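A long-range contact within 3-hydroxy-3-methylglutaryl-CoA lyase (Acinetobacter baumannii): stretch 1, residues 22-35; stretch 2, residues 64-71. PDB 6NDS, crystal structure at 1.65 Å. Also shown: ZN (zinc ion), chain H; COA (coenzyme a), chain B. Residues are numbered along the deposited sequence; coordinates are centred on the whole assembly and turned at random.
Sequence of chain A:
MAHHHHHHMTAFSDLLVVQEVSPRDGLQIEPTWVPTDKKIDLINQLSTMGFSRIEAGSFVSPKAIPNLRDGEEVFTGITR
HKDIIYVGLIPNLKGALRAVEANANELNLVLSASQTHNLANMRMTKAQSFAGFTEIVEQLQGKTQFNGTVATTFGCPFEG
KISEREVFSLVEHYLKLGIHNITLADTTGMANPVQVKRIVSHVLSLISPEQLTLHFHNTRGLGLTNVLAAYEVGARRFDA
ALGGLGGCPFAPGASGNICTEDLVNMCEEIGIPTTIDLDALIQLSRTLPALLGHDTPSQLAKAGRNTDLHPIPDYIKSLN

Stretch 1, residues 22-35: SPRDGLQIEPTWVP
Stretch 2 (64-71) AIPNLRDG

Stretch 1 is helical from Ser-22, with a wider pi-type turn at 22-26, and becomes loop further on; stretch 2 is mostly loop, with a short 3-10 segment starting at Pro-66 and a type I turn from Leu-68 to Gly-71. The register is set where the CA atoms of Gln-28 and Asn-67 lie 5.4 Å apart, and 520 Å² is buried in all.

Asn-67 is the polar centre. Its CA-to-CB bond points toward stretch 1, and chi1 -85° (m) with chi2 -18° places Asn-67 ND2 among three carbonyls: 2.6 Å from Glu-30 O (N-H...O angle 139°), with weak bonds to Leu-27 O at 3.1 Å (124°) and Gln-28 O at 3.4 Å (143°). The backbone is tied in by water: one molecule donates to Gln-28 O (2.9 Å) and accepts from Asn-67 N (3.0 Å), while another accepts from Val-34 N (3.0 Å) and donates to Asn-67 O (3.0 Å).

Leu-68 starts sideways, but its m,t rotamer (-63°, -178°) brings the end nearer: CD1 is 3.6 Å from Gln-28 CB, and CD2 lies 3.6 Å from Pro-23 O and 4.2 Å from Leu-27 CB. The CA-to-CB bond of Ile-65 (m,m; -53°, -76°) points toward stretch 1, its CG2 3.7 Å from Gln-28 CB, while its CG1 is 3.6 Å from coenzyme A C5P.

Gln-28 adopts p,t (66°, -175°, chi3 15°), in which OE1 accepts from Arg-24 NH1 at 3.0 Å (149°). Arg-24 is t,m,m (-166°, -76°, -64°) with chi4 174°, a conformer that sets Arg-24 CG 4.1 Å from Leu-68 CD1 and Arg-24 NH2 3.4 Å from Asp-25 OD2, a salt bridge of charges only because the oxygen lies well out of the guanidinium plane.

Trp-33 (chi1 171°, t; chi2 -105°) begins sideways, yet its ring reaches stretch 2. Pro-66 O lies at the ring edge, 3.4 Å from Trp-33 CZ3; Asp-70 OD2 approaches Trp-33 CH2 obliquely at 3.6 Å, with Asp-70 chi1 at 56° (p).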

ATOM      1  N   SER A  22      -0.304  16.053   8.729  1.00 17.72           N
ATOM      2  CA  SER A  22      -1.654  15.773   9.216  1.00 18.20           C
ATOM      3  C   SER A  22      -2.398  16.994   9.766  1.00 18.90           C
ATOM      4  O   SER A  22      -3.630  17.018   9.613  1.00 18.64           O
ATOM      5  CB  SER A  22      -1.670  14.656  10.276  1.00 21.19           C
ATOM      6  OG  SER A  22      -0.972  15.031  11.427  1.00 20.51           O
ATOM      7  N   PRO A  23      -1.772  17.995  10.393  1.00 17.96           N
ATOM      8  CA  PRO A  23      -2.569  19.120  10.903  1.00 16.08           C
ATOM      9  C   PRO A  23      -3.183  19.956   9.813  1.00 22.95           C
ATOM     10  O   PRO A  23      -4.098  20.730  10.106  1.00 21.41           O
ATOM     11  CB  PRO A  23      -1.563  19.937  11.723  1.00 18.74           C
ATOM     12  CG  PRO A  23      -0.458  18.940  12.079  1.00 18.83           C
ATOM     13  CD  PRO A  23      -0.366  18.100  10.831  1.00 15.63           C
ATOM     14  N   ARG A  24      -2.692  19.848   8.577  1.00 17.75           N
ATOM     15  CA  ARG A  24      -3.211  20.629   7.460  1.00 18.69           C
ATOM     16  C   ARG A  24      -3.949  19.702   6.490  1.00 17.05           C
ATOM     17  O   ARG A  24      -5.180  19.734   6.425  1.00 18.29           O
ATOM     18  CB  ARG A  24      -2.059  21.376   6.779  1.00 19.81           C
ATOM     19  CG  ARG A  24      -2.470  22.500   5.805  1.00 19.65           C
ATOM     20  CD  ARG A  24      -2.983  21.967   4.464  1.00 20.83           C
ATOM     21  NE  ARG A  24      -1.950  21.241   3.717  1.00 22.81           N
ATOM     22  CZ  ARG A  24      -2.179  20.591   2.582  1.00 24.61           C
ATOM     23  NH1 ARG A  24      -3.402  20.579   2.059  1.00 25.80           N
ATOM     24  NH2 ARG A  24      -1.187  19.969   1.957  1.00 28.43           N
ATOM     25  N   ASP A  25      -3.221  18.861   5.746  1.00 19.69           N
ATOM     26  CA  ASP A  25      -3.876  17.979   4.785  1.00 16.88           C
ATOM     27  C   ASP A  25      -4.815  17.017   5.493  1.00 17.50           C
ATOM     28  O   ASP A  25      -5.909  16.724   4.997  1.00 21.69           O
ATOM     29  CB  ASP A  25      -2.814  17.215   3.990  1.00 22.02           C
ATOM     30  CG  ASP A  25      -3.237  16.923   2.572  1.00 25.98           C
ATOM     31  OD1 ASP A  25      -4.457  16.863   2.275  1.00 27.31           O
ATOM     32  OD2 ASP A  25      -2.335  16.747   1.729  1.00 21.80           O
ATOM     33  N   GLY A  26      -4.406  16.534   6.667  1.00 19.00           N
ATOM     34  CA  GLY A  26      -5.220  15.570   7.382  1.00 19.93           C
ATOM     35  C   GLY A  26      -6.539  16.152   7.847  1.00 23.29           C
ATOM     36  O   GLY A  26      -7.593  15.540   7.684  1.00 30.29           O
ATOM     37  N   LEU A  27      -6.501  17.350   8.423  1.00 20.27           N
ATOM     38  CA  LEU A  27      -7.695  17.891   9.051  1.00 19.54           C
ATOM     39  C   LEU A  27      -8.588  18.670   8.098  1.00 24.28           C
ATOM     40  O   LEU A  27      -9.776  18.843   8.394  1.00 25.75           O
ATOM     41  CB  LEU A  27      -7.302  18.793  10.222  1.00 19.44           C
ATOM     42  CG  LEU A  27      -6.550  18.073  11.346  1.00 19.88           C
ATOM     43  CD1 LEU A  27      -6.400  19.022  12.508  1.00 20.47           C
ATOM     44  CD2 LEU A  27      -7.283  16.816  11.780  1.00 25.60           C
ATOM     45  N   GLN A  28      -8.070  19.119   6.953  1.00 24.26           N
ATOM     46  CA  GLN A  28      -8.891  19.995   6.115  1.00 26.77           C
ATOM     47  C   GLN A  28     -10.135  19.287   5.591  1.00 29.48           C
ATOM     48  O   GLN A  28     -11.167  19.934   5.376  1.00 34.54           O
ATOM     49  CB  GLN A  28      -8.059  20.551   4.962  1.00 28.92           C
ATOM     50  CG  GLN A  28      -7.613  19.510   3.988  1.00 27.43           C
ATOM     51  CD  GLN A  28      -6.680  20.050   2.920  1.00 32.74           C
ATOM     52  OE1 GLN A  28      -6.129  21.153   3.042  1.00 30.63           O
ATOM     53  NE2 GLN A  28      -6.492  19.268   1.862  1.00 30.30           N
ATOM     54  N   ILE A  29     -10.071  17.965   5.415  1.00 25.87           N
ATOM     55  CA  ILE A  29     -11.161  17.178   4.845  1.00 30.79           C
ATOM     56  C   ILE A  29     -11.885  16.322   5.883  1.00 29.45           C
ATOM     57  O   ILE A  29     -12.904  15.695   5.544  1.00 31.55           O
ATOM     58  CB  ILE A  29     -10.644  16.292   3.691  1.00 41.81           C
ATOM     59  CG1 ILE A  29     -11.785  15.815   2.800  1.00 39.50           C
ATOM     60  CG2 ILE A  29      -9.832  15.124   4.249  1.00 45.19           C
ATOM     61  CD1 ILE A  29     -11.327  15.084   1.550  1.00 40.59           C
ATOM     62  N   GLU A  30     -11.398  16.272   7.122  1.00 30.40           N
ATOM     63  CA  GLU A  30     -12.081  15.525   8.170  1.00 32.19           C
ATOM     64  C   GLU A  30     -13.508  16.028   8.330  1.00 34.20           C
ATOM     65  O   GLU A  30     -13.738  17.242   8.342  1.00 36.03           O
ATOM     66  CB  GLU A  30     -11.354  15.672   9.507  1.00 37.71           C
ATOM     67  CG  GLU A  30     -10.324  14.622   9.784  1.00 33.29           C
ATOM     68  CD  GLU A  30     -10.907  13.229   9.779  1.00 32.89           C
ATOM     69  OE1 GLU A  30     -10.399  12.386   9.013  1.00 40.67           O
ATOM     70  OE2 GLU A  30     -11.881  12.982  10.521  1.00 36.93           O
ATOM     71  N   PRO A  31     -14.485  15.133   8.480  1.00 30.51           N
ATOM     72  CA  PRO A  31     -15.878  15.586   8.601  1.00 34.40           C
ATOM     73  C   PRO A  31     -16.127  16.449   9.825  1.00 38.66           C
ATOM     74  O   PRO A  31     -16.923  17.395   9.763  1.00 53.00           O
ATOM     75  CB  PRO A  31     -16.669  14.270   8.676  1.00 41.29           C
ATOM     76  CG  PRO A  31     -15.764  13.242   8.110  1.00 44.09           C
ATOM     77  CD  PRO A  31     -14.375  13.665   8.441  1.00 44.03           C
ATOM     78  N   THR A  32     -15.484  16.141  10.937  1.00 35.53           N
ATOM     79  CA  THR A  32     -15.770  16.820  12.190  1.00 41.83           C
ATOM     80  C   THR A  32     -14.690  17.835  12.522  1.00 31.99           C
ATOM     81  O   THR A  32     -13.506  17.643  12.235  1.00 30.95           O
ATOM     82  CB  THR A  32     -15.899  15.831  13.348  1.00 53.76           C
ATOM     83  OG1 THR A  32     -14.710  15.026  13.423  1.00 58.19           O
ATOM     84  CG2 THR A  32     -17.127  14.949  13.158  1.00 52.17           C
ATOM     85  N   TRP A  33     -15.133  18.918  13.139  1.00 34.26           N
ATOM     86  CA  TRP A  33     -14.244  19.961  13.616  1.00 25.10           C
ATOM     87  C   TRP A  33     -13.353  19.427  14.731  1.00 27.03           C
ATOM     88  O   TRP A  33     -13.826  18.739  15.644  1.00 27.18           O
ATOM     89  CB  TRP A  33     -15.109  21.117  14.114  1.00 26.25           C
ATOM     90  CG  TRP A  33     -14.405  22.201  14.840  1.00 24.75           C
ATOM     91  CD1 TRP A  33     -14.421  22.437  16.190  1.00 26.41           C
ATOM     92  CD2 TRP A  33     -13.605  23.224  14.260  1.00 22.88           C
ATOM     93  NE1 TRP A  33     -13.668  23.547  16.481  1.00 21.60           N
ATOM     94  CE2 TRP A  33     -13.151  24.048  15.311  1.00 22.67           C
ATOM     95  CE3 TRP A  33     -13.217  23.523  12.948  1.00 23.41           C
ATOM     96  CZ2 TRP A  33     -12.332  25.149  15.093  1.00 21.72           C
ATOM     97  CZ3 TRP A  33     -12.407  24.628  12.733  1.00 24.95           C
ATOM     98  CH2 TRP A  33     -11.974  25.427  13.802  1.00 27.24           C
ATOM     99  N   VAL A  34     -12.061  19.737  14.658  1.00 19.82           N
ATOM    100  CA  VAL A  34     -11.118  19.477  15.738  1.00 21.41           C
ATOM    101  C   VAL A  34     -10.909  20.784  16.497  1.00 18.31           C
ATOM    102  O   VAL A  34     -10.431  21.761  15.889  1.00 20.50           O
ATOM    103  CB  VAL A  34      -9.782  18.928  15.227  1.00 22.51           C
ATOM    104  CG1 VAL A  34      -8.797  18.764  16.388  1.00 21.81           C
ATOM    105  CG2 VAL A  34      -9.994  17.597  14.493  1.00 25.67           C
ATOM    106  N   PRO A  35     -11.266  20.864  17.772  1.00 18.39           N
ATOM    107  CA  PRO A  35     -11.152  22.130  18.498  1.00 24.07           C
ATOM    108  C   PRO A  35      -9.740  22.684  18.451  1.00 19.78           C
ATOM    109  O   PRO A  35      -8.750  21.946  18.396  1.00 20.05           O
ATOM    110  CB  PRO A  35     -11.540  21.762  19.928  1.00 21.48           C
ATOM    111  CG  PRO A  35     -12.361  20.527  19.806  1.00 24.45           C
ATOM    112  CD  PRO A  35     -11.868  19.799  18.590  1.00 18.55           C
ATOM    113  N   ALA A  64     -13.887  28.327   1.981  1.00 29.87           N
ATOM    114  CA  ALA A  64     -13.332  27.190   1.258  1.00 30.16           C
ATOM    115  C   ALA A  64     -13.006  26.026   2.188  1.00 29.71           C
ATOM    116  O   ALA A  64     -13.346  24.877   1.893  1.00 29.97           O
ATOM    117  CB  ALA A  64     -12.077  27.626   0.501  1.00 34.05           C
ATOM    118  N   ILE A  65     -12.321  26.297   3.298  1.00 24.09           N
ATOM    119  CA  ILE A  65     -11.832  25.241   4.183  1.00 19.21           C
ATOM    120  C   ILE A  65     -12.172  25.630   5.616  1.00 18.34           C
ATOM    121  O   ILE A  65     -11.295  26.092   6.355  1.00 21.98           O
ATOM    122  CB  ILE A  65     -10.321  25.012   4.005  1.00 21.18           C
ATOM    123  CG1 ILE A  65      -9.973  24.778   2.530  1.00 31.89           C
ATOM    124  CG2 ILE A  65      -9.816  23.830   4.861  1.00 23.55           C
ATOM    125  CD1 ILE A  65     -10.339  23.388   2.010  1.00 31.99           C
ATOM    126  N   PRO A  66     -13.423  25.462   6.043  1.00 19.59           N
ATOM    127  CA  PRO A  66     -13.790  25.887   7.405  1.00 21.53           C
ATOM    128  C   PRO A  66     -13.037  25.152   8.494  1.00 23.71           C
ATOM    129  O   PRO A  66     -12.837  25.717   9.573  1.00 21.49           O
ATOM    130  CB  PRO A  66     -15.300  25.611   7.473  1.00 26.14           C
ATOM    131  CG  PRO A  66     -15.615  24.747   6.312  1.00 32.77           C
ATOM    132  CD  PRO A  66     -14.590  25.040   5.255  1.00 25.55           C
ATOM    133  N   ASN A  67     -12.585  23.918   8.241  1.00 21.31           N
ATOM    134  CA  ASN A  67     -11.887  23.158   9.277  1.00 19.98           C
ATOM    135  C   ASN A  67     -10.554  23.770   9.690  1.00 21.12           C
ATOM    136  O   ASN A  67     -10.051  23.443  10.770  1.00 23.64           O
ATOM    137  CB  ASN A  67     -11.626  21.730   8.806  1.00 23.17           C
ATOM    138  CG  ASN A  67     -12.784  20.812   9.040  1.00 30.15           C
ATOM    139  OD1 ASN A  67     -13.684  21.102   9.840  1.00 32.03           O
ATOM    140  ND2 ASN A  67     -12.762  19.669   8.358  1.00 27.00           N
ATOM    141  N   LEU A  68      -9.951  24.622   8.856  1.00 18.30           N
ATOM    142  CA  LEU A  68      -8.653  25.208   9.149  1.00 20.91           C
ATOM    143  C   LEU A  68      -8.738  26.712   9.410  1.00 20.46           C
ATOM    144  O   LEU A  68      -7.714  27.403   9.370  1.00 21.52           O
ATOM    145  CB  LEU A  68      -7.682  24.911   8.004  1.00 19.97           C
ATOM    146  CG  LEU A  68      -7.378  23.422   7.773  1.00 20.23           C
ATOM    147  CD1 LEU A  68      -6.362  23.297   6.634  1.00 22.82           C
ATOM    148  CD2 LEU A  68      -6.848  22.790   9.046  1.00 23.00           C
ATOM    149  N   ARG A  69      -9.937  27.232   9.704  1.00 19.97           N
ATOM    150  CA  ARG A  69     -10.113  28.679   9.837  1.00 18.79           C
ATOM    151  C   ARG A  69      -9.488  29.248  11.101  1.00 21.32           C
ATOM    152  O   ARG A  69      -9.462  30.477  11.251  1.00 23.58           O
ATOM    153  CB  ARG A  69     -11.600  29.052   9.804  1.00 21.49           C
ATOM    154  CG  ARG A  69     -12.376  28.625  11.045  1.00 23.78           C
ATOM    155  CD  ARG A  69     -13.883  28.801  10.824  1.00 23.62           C
ATOM    156  NE  ARG A  69     -14.240  30.177  10.480  1.00 26.90           N
ATOM    157  CZ  ARG A  69     -15.432  30.560  10.026  1.00 33.70           C
ATOM    158  NH1 ARG A  69     -16.401  29.668   9.836  1.00 32.92           N
ATOM    159  NH2 ARG A  69     -15.657  31.840   9.755  1.00 31.84           N
ATOM    160  N   ASP A  70      -8.999  28.401  12.008  1.00 20.65           N
ATOM    161  CA  ASP A  70      -8.331  28.853  13.222  1.00 22.01           C
ATOM    162  C   ASP A  70      -6.813  28.851  13.083  1.00 22.73           C
ATOM    163  O   ASP A  70      -6.106  28.769  14.091  1.00 22.89           O
ATOM    164  CB  ASP A  70      -8.752  27.984  14.410  1.00 19.75           C
ATOM    165  CG  ASP A  70      -8.489  26.503  14.180  1.00 24.17           C
ATOM    166  OD1 ASP A  70      -8.100  26.112  13.055  1.00 23.71           O
ATOM    167  OD2 ASP A  70      -8.667  25.712  15.133  1.00 23.53           O
ATOM    168  N   GLY A  71      -6.295  28.953  11.851  1.00 21.82           N
ATOM    169  CA  GLY A  71      -4.857  28.834  11.651  1.00 20.43           C
ATOM    170  C   GLY A  71      -4.043  29.831  12.458  1.00 20.92           C
ATOM    171  O   GLY A  71      -2.986  29.490  12.997  1.00 22.90           O
TER
HETATM  172 ZN    ZN H 507      -2.226  16.700  -0.347  1.00 25.69          ZN
HETATM  173  N1A COA B 501      -7.511  33.804   3.730  0.86 26.43           N
HETATM  174  C2A COA B 501      -8.657  34.297   4.221  0.86 29.45           C
HETATM  175  N3A COA B 501      -9.565  35.072   3.629  0.86 32.50           N
HETATM  176  C4A COA B 501      -9.204  35.338   2.363  0.86 28.26           C
HETATM  177  C5A COA B 501      -8.070  34.900   1.714  0.86 27.42           C
HETATM  178  C6A COA B 501      -7.182  34.088   2.445  0.86 27.02           C
HETATM  179  N6A COA B 501      -6.048  33.605   1.947  0.86 23.60           N
HETATM  180  N7A COA B 501      -8.042  35.386   0.413  0.86 26.49           N
HETATM  181  C8A COA B 501      -9.142  36.095   0.300  0.86 31.64           C
HETATM  182  N9A COA B 501      -9.889  36.102   1.454  0.86 32.01           N
HETATM  183  C1B COA B 501     -11.150  36.805   1.701  0.86 35.65           C
HETATM  184  C2B COA B 501     -11.088  38.312   1.464  0.86 39.81           C
HETATM  185  O2B COA B 501     -10.506  39.054   2.513  0.86 50.30           O
HETATM  186  C3B COA B 501     -12.569  38.600   1.232  0.86 49.90           C
HETATM  187  O3B COA B 501     -13.297  38.485   2.450  0.86 67.76           O
HETATM  188  P3B COA B 501     -14.721  39.246   2.332  0.86 75.29           P
HETATM  189  O7A COA B 501     -15.708  38.296   1.679  0.86 73.36           O
HETATM  190  O8A COA B 501     -14.463  40.474   1.479  0.86 72.73           O
HETATM  191  O9A COA B 501     -15.124  39.612   3.748  0.86 80.87           O
HETATM  192  C4B COA B 501     -12.874  37.463   0.273  0.86 47.34           C
HETATM  193  O4B COA B 501     -12.147  36.329   0.824  0.86 39.76           O
HETATM  194  C5B COA B 501     -12.333  37.743  -1.105  0.86 49.22           C
HETATM  195  O5B COA B 501     -12.678  36.661  -1.982  0.86 51.14           O
HETATM  196  P1A COA B 501     -11.814  36.516  -3.319  0.86 48.40           P
HETATM  197  O1A COA B 501     -10.521  37.247  -3.178  0.86 39.29           O
HETATM  198  O2A COA B 501     -12.682  36.760  -4.509  0.86 57.64           O
HETATM  199  O3A COA B 501     -11.492  34.953  -3.207  0.86 42.39           O
HETATM  200  P2A COA B 501     -12.407  33.658  -3.400  0.86 39.92           P
HETATM  201  O4A COA B 501     -12.649  33.465  -4.860  0.86 41.28           O
HETATM  202  O5A COA B 501     -13.577  33.707  -2.473  0.86 46.03           O
HETATM  203  O6A COA B 501     -11.400  32.538  -2.848  0.86 38.34           O
HETATM  204  CBP COA B 501      -9.220  31.657  -2.426  0.86 22.36           C
HETATM  205  CCP COA B 501     -10.078  32.417  -3.431  0.86 27.56           C
HETATM  206  CDP COA B 501      -7.857  31.321  -3.041  0.86 25.00           C
HETATM  207  CEP COA B 501      -9.008  32.534  -1.187  0.86 26.15           C
HETATM  208  CAP COA B 501      -9.973  30.377  -2.052  0.86 21.79           C
HETATM  209  OAP COA B 501     -10.347  29.698  -3.242  0.86 24.96           O
HETATM  210  C9P COA B 501      -9.162  29.431  -1.182  0.86 28.34           C
HETATM  211  O9P COA B 501      -8.930  29.706  -0.009  0.86 31.46           O
HETATM  212  N8P COA B 501      -8.747  28.312  -1.756  0.86 25.84           N
HETATM  213  C7P COA B 501      -7.859  27.363  -1.097  0.86 30.27           C
HETATM  214  C6P COA B 501      -8.571  26.073  -0.782  0.86 30.67           C
HETATM  215  C5P COA B 501      -7.622  25.023  -0.245  0.86 33.24           C
HETATM  216  O5P COA B 501      -6.851  25.285   0.677  0.86 26.15           O
HETATM  217  N4P COA B 501      -7.682  23.814  -0.816  0.86 37.62           N
HETATM  218  C3P COA B 501      -6.976  22.641  -0.321  0.86 43.70           C
HETATM  219  C2P COA B 501      -5.481  22.841  -0.283  0.86 55.26           C
HETATM  220  S1P COA B 501      -4.829  23.387  -1.881  0.86 63.32           S
HETATM  221  O   HOH W   1      -4.388  17.180  -0.400  1.00 25.41           O
HETATM  222  O   HOH W   2     -12.959  22.148   5.859  1.00 24.46           O
HETATM  223  O   HOH W   3     -10.841  21.004  12.283  1.00 23.96           O